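AgaA (Rhizobium radiobacter, PDB 6HLX) binds the opine agropinic acid in the periplasm and, as the substrate-binding protein of an ABC transporter, serves its import into the bacterium. Local coordinates at residues A[2-7]-A[460-465]; A[15-20]-A[137-142]; A[30-35]-A[161-166]. All coordinates share one frame; numbering follows the deposited sequence.

Contact 1: A[2-7]-A[460-465]; sequences GTLYFG and KGVTGF. With ACT (acetate ion), chain M.
Phe6 and Phe465 both swing their rings to the side opposite the backbone N (chi1 -166° and -172°), which brings the two rings together between strand 3-8 and the chain at 462-465. Strand 3-8 sits in the middle of the seven-stranded mixed sheet of this periplasmic binding protein fold, running parallel to its neighbours 190-195 and 213-214. The two main chains stay well apart, with the CA atoms of Leu4 and Val462 8.8 Å from each other, and no hydrogen bond links the segments: side chains do all the joining. The aromatic pair is an offset edge-to-face stack, the edge of Phe6 turned to the face of Phe465, with centroids 5.6 Å apart and planes at 72°. Two residues earlier in the strand, Leu4 reaches the same way, and its CD1 lies 4.4 Å from CG1 of Val462, a loose apolar touch. Ile213 of the adjoining strand packs against all four of these side chains, and Tyr456 adds a second edge-to-face partner for Phe465. Next in the strand, Tyr5 N is hydrogen-bonded to Asp212 OD2; Asp212 binds a zinc ion together with His488 and His490 of the C-terminal histidine tag. The closest approach in the ring pair is Phe6 CE2 to Phe465 CE1 at 3.7 Å, with Phe6 CE2 almost as near to Phe465 CZ, at 3.8 Å.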
loop_
_atom_site.group_PDB
_atom_site.type_symbol
_atom_site.label_atom_id
_atom_site.label_comp_id
_atom_site.label_asym_id
_atom_site.label_seq_id
_atom_site.Cartn_x
_atom_site.Cartn_y
_atom_site.Cartn_z
ATOM N N GLY A 2 21.141 17.783 -12.620
ATOM C CA GLY A 2 20.687 18.273 -11.328
ATOM C C GLY A 2 20.366 17.158 -10.359
ATOM O O GLY A 2 20.215 15.992 -10.754
ATOM N N THR A 3 20.271 17.531 -9.076
ATOM C CA THR A 3 19.994 16.622 -7.968
ATOM C C THR A 3 18.685 17.070 -7.305
ATOM O O THR A 3 18.405 18.276 -7.261
ATOM C CB THR A 3 21.224 16.624 -7.023
ATOM O OG1 THR A 3 22.369 16.152 -7.746
ATOM C CG2 THR A 3 21.035 15.784 -5.779
ATOM N N LEU A 4 17.928 16.125 -6.761
ATOM C CA LEU A 4 16.692 16.461 -6.074
ATOM C C LEU A 4 16.750 15.878 -4.664
ATOM O O LEU A 4 17.176 14.736 -4.490
ATOM C CB LEU A 4 15.491 15.905 -6.861
ATOM C CG LEU A 4 14.093 16.317 -6.350
ATOM C CD1 LEU A 4 13.137 16.545 -7.485
ATOM C CD2 LEU A 4 13.545 15.289 -5.379
ATOM N N TYR A 5 16.333 16.668 -3.667
ATOM C CA TYR A 5 16.268 16.210 -2.272
ATOM C C TYR A 5 14.784 15.978 -1.989
ATOM O O TYR A 5 13.957 16.893 -2.166
ATOM C CB TYR A 5 16.841 17.259 -1.315
ATOM C CG TYR A 5 18.324 17.567 -1.480
ATOM C CD1 TYR A 5 19.170 16.704 -2.179
ATOM C CD2 TYR A 5 18.884 18.703 -0.909
ATOM C CE1 TYR A 5 20.526 16.994 -2.348
ATOM C CE2 TYR A 5 20.248 18.982 -1.039
ATOM C CZ TYR A 5 21.070 18.107 -1.730
ATOM O OH TYR A 5 22.422 18.378 -1.849
ATOM N N PHE A 6 14.464 14.751 -1.567
ATOM C CA PHE A 6 13.084 14.303 -1.355
ATOM C C PHE A 6 12.909 13.985 0.135
ATOM O O PHE A 6 13.554 13.075 0.655
ATOM C CB PHE A 6 12.869 13.045 -2.197
ATOM C CG PHE A 6 11.444 12.573 -2.413
ATOM C CD1 PHE A 6 10.656 12.151 -1.340
ATOM C CD2 PHE A 6 10.909 12.499 -3.695
ATOM C CE1 PHE A 6 9.351 11.675 -1.554
ATOM C CE2 PHE A 6 9.620 11.994 -3.909
ATOM C CZ PHE A 6 8.847 11.598 -2.843
ATOM N N GLY A 7 12.049 14.740 0.795
ATOM C CA GLY A 7 11.792 14.565 2.211
ATOM C C GLY A 7 10.758 13.484 2.442
ATOM O O GLY A 7 9.567 13.699 2.196
ATOM N N LYS A 460 8.580 25.288 -6.250
ATOM C CA LYS A 460 8.454 25.854 -7.601
ATOM C C LYS A 460 9.810 25.566 -8.284
ATOM O O LYS A 460 10.866 25.798 -7.690
ATOM C CB LYS A 460 8.214 27.368 -7.525
ATOM C CG LYS A 460 8.003 28.031 -8.891
ATOM C CD LYS A 460 7.688 29.514 -8.740
ATOM C CE LYS A 460 7.434 30.175 -10.077
ATOM N NZ LYS A 460 6.954 31.574 -9.919
ATOM N N GLY A 461 9.759 25.003 -9.482
ATOM C CA GLY A 461 10.960 24.606 -10.214
ATOM C C GLY A 461 10.982 23.108 -10.453
ATOM O O GLY A 461 11.685 22.626 -11.342
ATOM N N VAL A 462 10.209 22.348 -9.648
ATOM C CA VAL A 462 10.087 20.893 -9.792
ATOM C C VAL A 462 8.925 20.635 -10.737
ATOM O O VAL A 462 7.844 21.209 -10.556
ATOM C CB VAL A 462 9.817 20.191 -8.423
ATOM C CG1 VAL A 462 9.496 18.707 -8.605
ATOM C CG2 VAL A 462 10.972 20.388 -7.443
ATOM N N THR A 463 9.125 19.751 -11.723
ATOM C CA THR A 463 8.051 19.321 -12.626
ATOM C C THR A 463 8.191 17.832 -12.844
ATOM O O THR A 463 9.232 17.268 -12.527
ATOM C CB THR A 463 8.110 20.059 -13.996
ATOM O OG1 THR A 463 9.374 19.800 -14.605
ATOM C CG2 THR A 463 7.871 21.587 -13.886
ATOM N N GLY A 464 7.159 17.205 -13.395
ATOM C CA GLY A 464 7.230 15.803 -13.759
ATOM C C GLY A 464 7.062 14.819 -12.625
ATOM O O GLY A 464 7.245 13.632 -12.854
ATOM N N PHE A 465 6.791 15.291 -11.391
ATOM C CA PHE A 465 6.488 14.358 -10.296
ATOM C C PHE A 465 4.962 14.279 -10.252
ATOM O O PHE A 465 4.292 15.318 -10.284
ATOM C CB PHE A 465 7.064 14.786 -8.927
ATOM C CG PHE A 465 6.889 13.685 -7.889
ATOM C CD1 PHE A 465 7.772 12.606 -7.834
ATOM C CD2 PHE A 465 5.802 13.697 -7.013
ATOM C CE1 PHE A 465 7.584 11.564 -6.910
ATOM C CE2 PHE A 465 5.613 12.661 -6.091
ATOM C CZ PHE A 465 6.496 11.595 -6.045
HETATM C C ACT M . 21.760 21.869 -14.167
HETATM O O ACT M . 20.586 22.310 -14.249
HETATM O OXT ACT M . 22.098 20.816 -13.565
HETATM C CH3 ACT M . 22.872 22.686 -14.872
#

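Contact 2: A[15-20]-A[137-142]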
loop_
_atom_site.group_PDB
_atom_site.type_symbol
_atom_site.label_atom_id
_atom_site.label_comp_id
_atom_site.label_asym_id
_atom_site.label_seq_id
_atom_site.Cartn_x
_atom_site.Cartn_y
_atom_site.Cartn_z
ATOM N N LEU A 15 14.767 -2.345 2.707
ATOM C CA LEU A 15 14.556 -2.200 1.277
ATOM C C LEU A 15 14.354 -3.604 0.658
ATOM O O LEU A 15 14.215 -3.718 -0.557
ATOM C CB LEU A 15 15.703 -1.450 0.604
ATOM C CG LEU A 15 15.820 0.043 0.967
ATOM C CD1 LEU A 15 17.005 0.676 0.228
ATOM C CD2 LEU A 15 14.525 0.801 0.604
ATOM N N ASP A 16 14.333 -4.672 1.511
ATOM C CA ASP A 16 14.109 -6.064 1.069
ATOM C C ASP A 16 12.868 -6.020 0.147
ATOM O O ASP A 16 11.804 -5.542 0.550
ATOM C CB ASP A 16 13.920 -7.003 2.280
ATOM C CG ASP A 16 13.697 -8.455 1.912
ATOM O OD1 ASP A 16 13.160 -8.715 0.818
ATOM O OD2 ASP A 16 14.011 -9.328 2.740
ATOM N N THR A 17 13.052 -6.373 -1.133
ATOM C CA THR A 17 11.988 -6.099 -2.106
ATOM C C THR A 17 10.650 -6.715 -1.785
ATOM O O THR A 17 9.634 -6.047 -2.012
ATOM C CB THR A 17 12.394 -6.431 -3.544
ATOM O OG1 THR A 17 12.529 -7.850 -3.696
ATOM C CG2 THR A 17 13.711 -5.698 -3.964
ATOM N N VAL A 18 10.636 -7.954 -1.252
ATOM C CA VAL A 18 9.388 -8.710 -1.051
ATOM C C VAL A 18 8.564 -8.213 0.162
ATOM O O VAL A 18 7.375 -8.548 0.274
ATOM C CB VAL A 18 9.624 -10.238 -0.992
ATOM C CG1 VAL A 18 10.339 -10.745 -2.243
ATOM C CG2 VAL A 18 10.364 -10.648 0.281
ATOM N N VAL A 19 9.221 -7.471 1.081
ATOM C CA VAL A 19 8.581 -6.931 2.284
ATOM C C VAL A 19 7.922 -5.617 1.958
ATOM O O VAL A 19 8.515 -4.794 1.249
ATOM C CB VAL A 19 9.633 -6.758 3.423
ATOM C CG1 VAL A 19 9.021 -6.147 4.676
ATOM C CG2 VAL A 19 10.303 -8.084 3.740
ATOM N N GLN A 20 6.719 -5.400 2.507
ATOM C CA GLN A 20 5.981 -4.143 2.332
ATOM C C GLN A 20 6.166 -3.384 3.667
ATOM O O GLN A 20 5.430 -3.657 4.633
ATOM C CB GLN A 20 4.487 -4.446 2.066
ATOM C CG GLN A 20 3.718 -3.323 1.352
ATOM C CD GLN A 20 3.828 -1.961 1.979
ATOM O OE1 GLN A 20 4.896 -1.340 1.959
ATOM N NE2 GLN A 20 2.729 -1.447 2.507
ATOM N N VAL A 137 8.972 -6.716 -7.790
ATOM C CA VAL A 137 10.094 -6.299 -8.644
ATOM C C VAL A 137 11.091 -7.435 -8.785
ATOM O O VAL A 137 11.129 -8.326 -7.931
ATOM C CB VAL A 137 10.754 -4.991 -8.139
ATOM C CG1 VAL A 137 9.758 -3.826 -8.241
ATOM C CG2 VAL A 137 11.260 -5.151 -6.711
ATOM N N ILE A 138 11.896 -7.393 -9.857
ATOM C CA ILE A 138 12.854 -8.455 -10.182
ATOM C C ILE A 138 14.264 -8.096 -9.775
ATOM O O ILE A 138 14.744 -7.011 -10.104
ATOM C CB ILE A 138 12.806 -8.809 -11.712
ATOM C CG1 ILE A 138 11.357 -9.079 -12.241
ATOM C CG2 ILE A 138 13.755 -9.984 -12.066
ATOM C CD1 ILE A 138 10.578 -10.162 -11.426
ATOM N N VAL A 139 14.942 -9.033 -9.117
ATOM C CA VAL A 139 16.342 -8.864 -8.718
ATOM C C VAL A 139 17.159 -10.023 -9.329
ATOM O O VAL A 139 16.563 -11.002 -9.803
ATOM C CB VAL A 139 16.530 -8.724 -7.176
ATOM C CG1 VAL A 139 15.783 -7.501 -6.651
ATOM C CG2 VAL A 139 16.101 -9.987 -6.447
ATOM N N PRO A 140 18.509 -9.941 -9.354
ATOM C CA PRO A 140 19.281 -11.017 -9.983
ATOM C C PRO A 140 19.296 -12.295 -9.152
ATOM O O PRO A 140 19.475 -12.243 -7.932
ATOM C CB PRO A 140 20.697 -10.415 -10.124
ATOM C CG PRO A 140 20.541 -8.942 -9.855
ATOM C CD PRO A 140 19.391 -8.845 -8.898
ATOM N N ALA A 141 19.157 -13.452 -9.835
ATOM C CA ALA A 141 19.230 -14.766 -9.191
ATOM C C ALA A 141 20.592 -14.964 -8.480
ATOM O O ALA A 141 20.629 -15.459 -7.349
ATOM C CB ALA A 141 19.019 -15.866 -10.223
ATOM N N ALA A 142 21.701 -14.556 -9.133
ATOM C CA ALA A 142 23.062 -14.706 -8.572
ATOM C C ALA A 142 23.229 -13.793 -7.355
ATOM O O ALA A 142 23.949 -14.142 -6.411
ATOM C CB ALA A 142 24.105 -14.362 -9.625
HETATM O O HOH W 1 10.514 -8.774 -5.321
#
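A type I turn from Asp16 to Val19, in the loop that leads from strand 3-8 to helix 23-32, meets the extended chain just before helix 141-146, and Thr17 makes the whole contact. Its methyl side packs on two valines: CB lies 3.6 Å from Val137 CG2, and CG2 touches both that same methyl, at 3.7 Å, and Val139 CG1 at 3.8 Å. The hydroxyl works separately. With chi1 at 69°, OG1 stands between the backbone N and the carbonyl carbon of Thr17, while CG2 lies opposite that carbonyl carbon and meets the valines. A buried polar group is thereby satisfied: OG1 donates to a water 2.7 Å away, and the water in turn donates a hydrogen bond to Val137 O, also at 2.7 Å. No direct hydrogen bond joins the segments, so this water is their polar link. The turn itself is closed by Val19 N to Asp16 O at 3.3 Å, and a weak Asx-turn bond runs from Val18 N to Asp16 OD1. Just after the turn, Gln20 touches agropinic acid. Helix 79-90 serves both segments: Arg88 forms a salt bridge with Asp16, Ser85 OG takes the N-H of Val139, and Asp81 that of Ala141, right after the N-cap Pro140. From helix 23-32, Lys29 NZ binds the carbonyls of Thr17 and Val19.

Contact 3: A[30-35]-A[161-166]; sequences LAIHRG and FKFAGW. With SO4 (sulfate ion), chain V; EDO (1,2-ethanediol), chain Y.
The C-terminal end of helix 23-32 docks here on strand 161-167, an outermost strand of the seven-stranded mixed sheet, through a backbone link between Ala31, Ile32 and Phe161. Phe161 N donates to Ala31 O at 3.0 Å, with an N-H...O angle of 146°, so a carbonyl at the end of the helix finds its donor in the strand. The return link is a CA-H...O contact, Ile32 CA to Phe161 O at 3.2 Å. Together they bring the backbones of Ile32 and Phe161 directly against each other. Side chains add to this backbone link. The ring of Phe161, its CG set opposite its own carbonyl carbon (chi1 -63°), turns an edge to Ala31 O, which lies in the ring plane, and its CD2 is 4.1 Å from Ala31 CB. Ile32 folds over Phe161 O and brings CD1 to 4.2 Å from Phe163 CB, at the edge of the Phe163 ring. Farther along the strand, Ala164 and Gly165 form a classic beta bulge opposite Thr173 of strand 171-176. Lys162 starts out away from the 30-35 segment; its chain is bent at chi3, and NZ binds sulfate O4 at 2.9 Å; that ion probably came from the crystallisation liquor. The helix end is tied off by Arg34, whose guanidinium also forms a salt bridge with Glu481. NH1 of Arg34 gives a nearly straight bond to Leu30 O (3.0 Å, 163°), with the acceptor in the guanidinium plane, and a second to His33 O at 2.8 Å. At the same helix end, Ile32 CG2 rests over the centre of the His33 imidazole, 3.7 Å above its plane.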
loop_
_atom_site.group_PDB
_atom_site.type_symbol
_atom_site.label_atom_id
_atom_site.label_comp_id
_atom_site.label_asym_id
_atom_site.label_seq_id
_atom_site.Cartn_x
_atom_site.Cartn_y
_atom_site.Cartn_z
ATOM N N LEU A 30 10.862 2.041 -5.611
ATOM C CA LEU A 30 10.338 2.374 -6.943
ATOM C C LEU A 30 11.277 3.278 -7.769
ATOM O O LEU A 30 11.075 3.444 -8.972
ATOM C CB LEU A 30 8.913 2.926 -6.849
ATOM C CG LEU A 30 7.900 1.899 -6.333
ATOM C CD1 LEU A 30 6.608 2.570 -5.950
ATOM C CD2 LEU A 30 7.681 0.735 -7.340
ATOM N N ALA A 31 12.341 3.773 -7.147
ATOM C CA ALA A 31 13.374 4.512 -7.872
ATOM C C ALA A 31 14.417 3.517 -8.408
ATOM O O ALA A 31 14.999 3.751 -9.459
ATOM C CB ALA A 31 14.063 5.494 -6.918
ATOM N N ILE A 32 14.706 2.460 -7.646
ATOM C CA ILE A 32 15.802 1.516 -7.932
ATOM C C ILE A 32 15.357 0.249 -8.650
ATOM O O ILE A 32 16.210 -0.439 -9.209
ATOM C CB ILE A 32 16.430 1.147 -6.550
ATOM C CG1 ILE A 32 17.133 2.378 -5.918
ATOM C CG2 ILE A 32 17.375 -0.088 -6.591
ATOM C CD1 ILE A 32 17.308 2.143 -4.313
ATOM N N HIS A 33 14.075 -0.110 -8.548
ATOM C CA HIS A 33 13.625 -1.404 -9.058
ATOM C C HIS A 33 12.528 -1.329 -10.092
ATOM O O HIS A 33 11.771 -0.368 -10.118
ATOM C CB HIS A 33 13.116 -2.259 -7.870
ATOM C CG HIS A 33 14.194 -2.684 -6.915
ATOM N ND1 HIS A 33 15.178 -3.574 -7.291
ATOM C CD2 HIS A 33 14.365 -2.362 -5.609
ATOM C CE1 HIS A 33 15.940 -3.739 -6.224
ATOM N NE2 HIS A 33 15.478 -3.031 -5.181
ATOM N N ARG A 34 12.365 -2.433 -10.854
ATOM C CA ARG A 34 11.306 -2.602 -11.837
ATOM C C ARG A 34 10.836 -4.050 -11.802
ATOM O O ARG A 34 11.633 -4.950 -11.527
ATOM C CB ARG A 34 11.827 -2.255 -13.256
ATOM C CG ARG A 34 11.937 -0.743 -13.545
ATOM C CD ARG A 34 10.561 -0.087 -13.544
ATOM N NE ARG A 34 10.577 1.368 -13.738
ATOM C CZ ARG A 34 10.683 2.270 -12.763
ATOM N NH1 ARG A 34 10.865 1.881 -11.501
ATOM N NH2 ARG A 34 10.631 3.563 -13.043
ATOM N N GLY A 35 9.556 -4.256 -12.120
ATOM C CA GLY A 35 8.987 -5.596 -12.270
ATOM C C GLY A 35 8.797 -5.930 -13.733
ATOM O O GLY A 35 9.258 -5.188 -14.614
ATOM N N PHE A 161 17.355 4.378 -11.249
ATOM C CA PHE A 161 18.422 4.835 -10.348
ATOM C C PHE A 161 19.085 3.653 -9.654
ATOM O O PHE A 161 18.418 2.652 -9.364
ATOM C CB PHE A 161 17.886 5.820 -9.299
ATOM C CG PHE A 161 17.334 7.121 -9.848
ATOM C CD1 PHE A 161 18.171 8.223 -10.041
ATOM C CD2 PHE A 161 15.974 7.257 -10.124
ATOM C CE1 PHE A 161 17.661 9.431 -10.539
ATOM C CE2 PHE A 161 15.467 8.462 -10.638
ATOM C CZ PHE A 161 16.317 9.539 -10.841
ATOM N N LYS A 162 20.393 3.783 -9.381
ATOM C CA LYS A 162 21.208 2.766 -8.710
ATOM C C LYS A 162 21.355 3.189 -7.268
ATOM O O LYS A 162 21.510 4.380 -6.990
ATOM C CB LYS A 162 22.636 2.717 -9.302
ATOM C CG LYS A 162 22.743 2.520 -10.804
ATOM C CD LYS A 162 24.204 2.355 -11.235
ATOM C CE LYS A 162 24.982 3.653 -11.306
ATOM N NZ LYS A 162 26.325 3.430 -11.904
ATOM N N PHE A 163 21.381 2.224 -6.347
ATOM C CA PHE A 163 21.612 2.526 -4.939
ATOM C C PHE A 163 23.044 3.061 -4.788
ATOM O O PHE A 163 23.994 2.470 -5.328
ATOM C CB PHE A 163 21.447 1.248 -4.112
ATOM C CG PHE A 163 21.737 1.394 -2.638
ATOM C CD1 PHE A 163 20.744 1.811 -1.755
ATOM C CD2 PHE A 163 22.990 1.067 -2.122
ATOM C CE1 PHE A 163 20.999 1.886 -0.366
ATOM C CE2 PHE A 163 23.257 1.174 -0.748
ATOM C CZ PHE A 163 22.257 1.583 0.122
ATOM N N ALA A 164 23.208 4.187 -4.076
ATOM C CA ALA A 164 24.558 4.733 -3.905
ATOM C C ALA A 164 25.030 4.697 -2.453
ATOM O O ALA A 164 26.219 4.474 -2.211
ATOM C CB ALA A 164 24.665 6.125 -4.495
ATOM N N GLY A 165 24.106 4.786 -1.508
ATOM C CA GLY A 165 24.464 4.712 -0.094
ATOM C C GLY A 165 23.295 4.978 0.819
ATOM O O GLY A 165 22.286 5.558 0.402
ATOM N N TRP A 166 23.427 4.536 2.071
ATOM C CA TRP A 166 22.405 4.756 3.075
ATOM C C TRP A 166 23.113 5.207 4.353
ATOM O O TRP A 166 23.902 4.451 4.922
ATOM C CB TRP A 166 21.635 3.453 3.315
ATOM C CG TRP A 166 20.449 3.491 4.253
ATOM C CD1 TRP A 166 20.111 4.460 5.161
ATOM C CD2 TRP A 166 19.409 2.506 4.307
ATOM N NE1 TRP A 166 18.935 4.104 5.810
ATOM C CE2 TRP A 166 18.492 2.906 5.306
ATOM C CE3 TRP A 166 19.161 1.318 3.593
ATOM C CZ2 TRP A 166 17.335 2.158 5.603
ATOM C CZ3 TRP A 166 18.044 0.555 3.919
ATOM C CH2 TRP A 166 17.152 0.969 4.922
HETATM S S SO4 V . 25.784 2.949 -15.295
HETATM O O1 SO4 V . 25.173 4.176 -14.704
HETATM O O2 SO4 V . 27.190 3.261 -15.749
HETATM O O3 SO4 V . 25.036 2.488 -16.484
HETATM O O4 SO4 V . 25.849 1.893 -14.269
HETATM C C1 EDO Y . 26.108 4.594 7.875
HETATM O O1 EDO Y . 24.787 4.241 8.126
HETATM C C2 EDO Y . 26.341 5.769 8.792
HETATM O O2 EDO Y . 26.322 5.297 10.118
#

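Contacts 2 and 3 adjoin, their centres about 11 Å apart: Ile138 N probably bonds to Arg34 O, and Thr17 CG2 packs on His33 NE2 at 3.4 Å. Contact 1 lies about 17 Å from contact 3 and about 27 Å from contact 2, centre to centre, touching neither. Contacts 1 and 3 share the seven-stranded sheet, where strands 171-176 and 190-195 separate 161-167 from 3-8. Along the chain 15-20, 30-35, 137-142 and 161-166 alternate, so contacts 2 and 3 cross, and both are nested within the loop closed by 2-7 and 460-465. The N-terminal chain thus runs from the sheet, past the ligand-touching Gln20, and back to the sheet's edge.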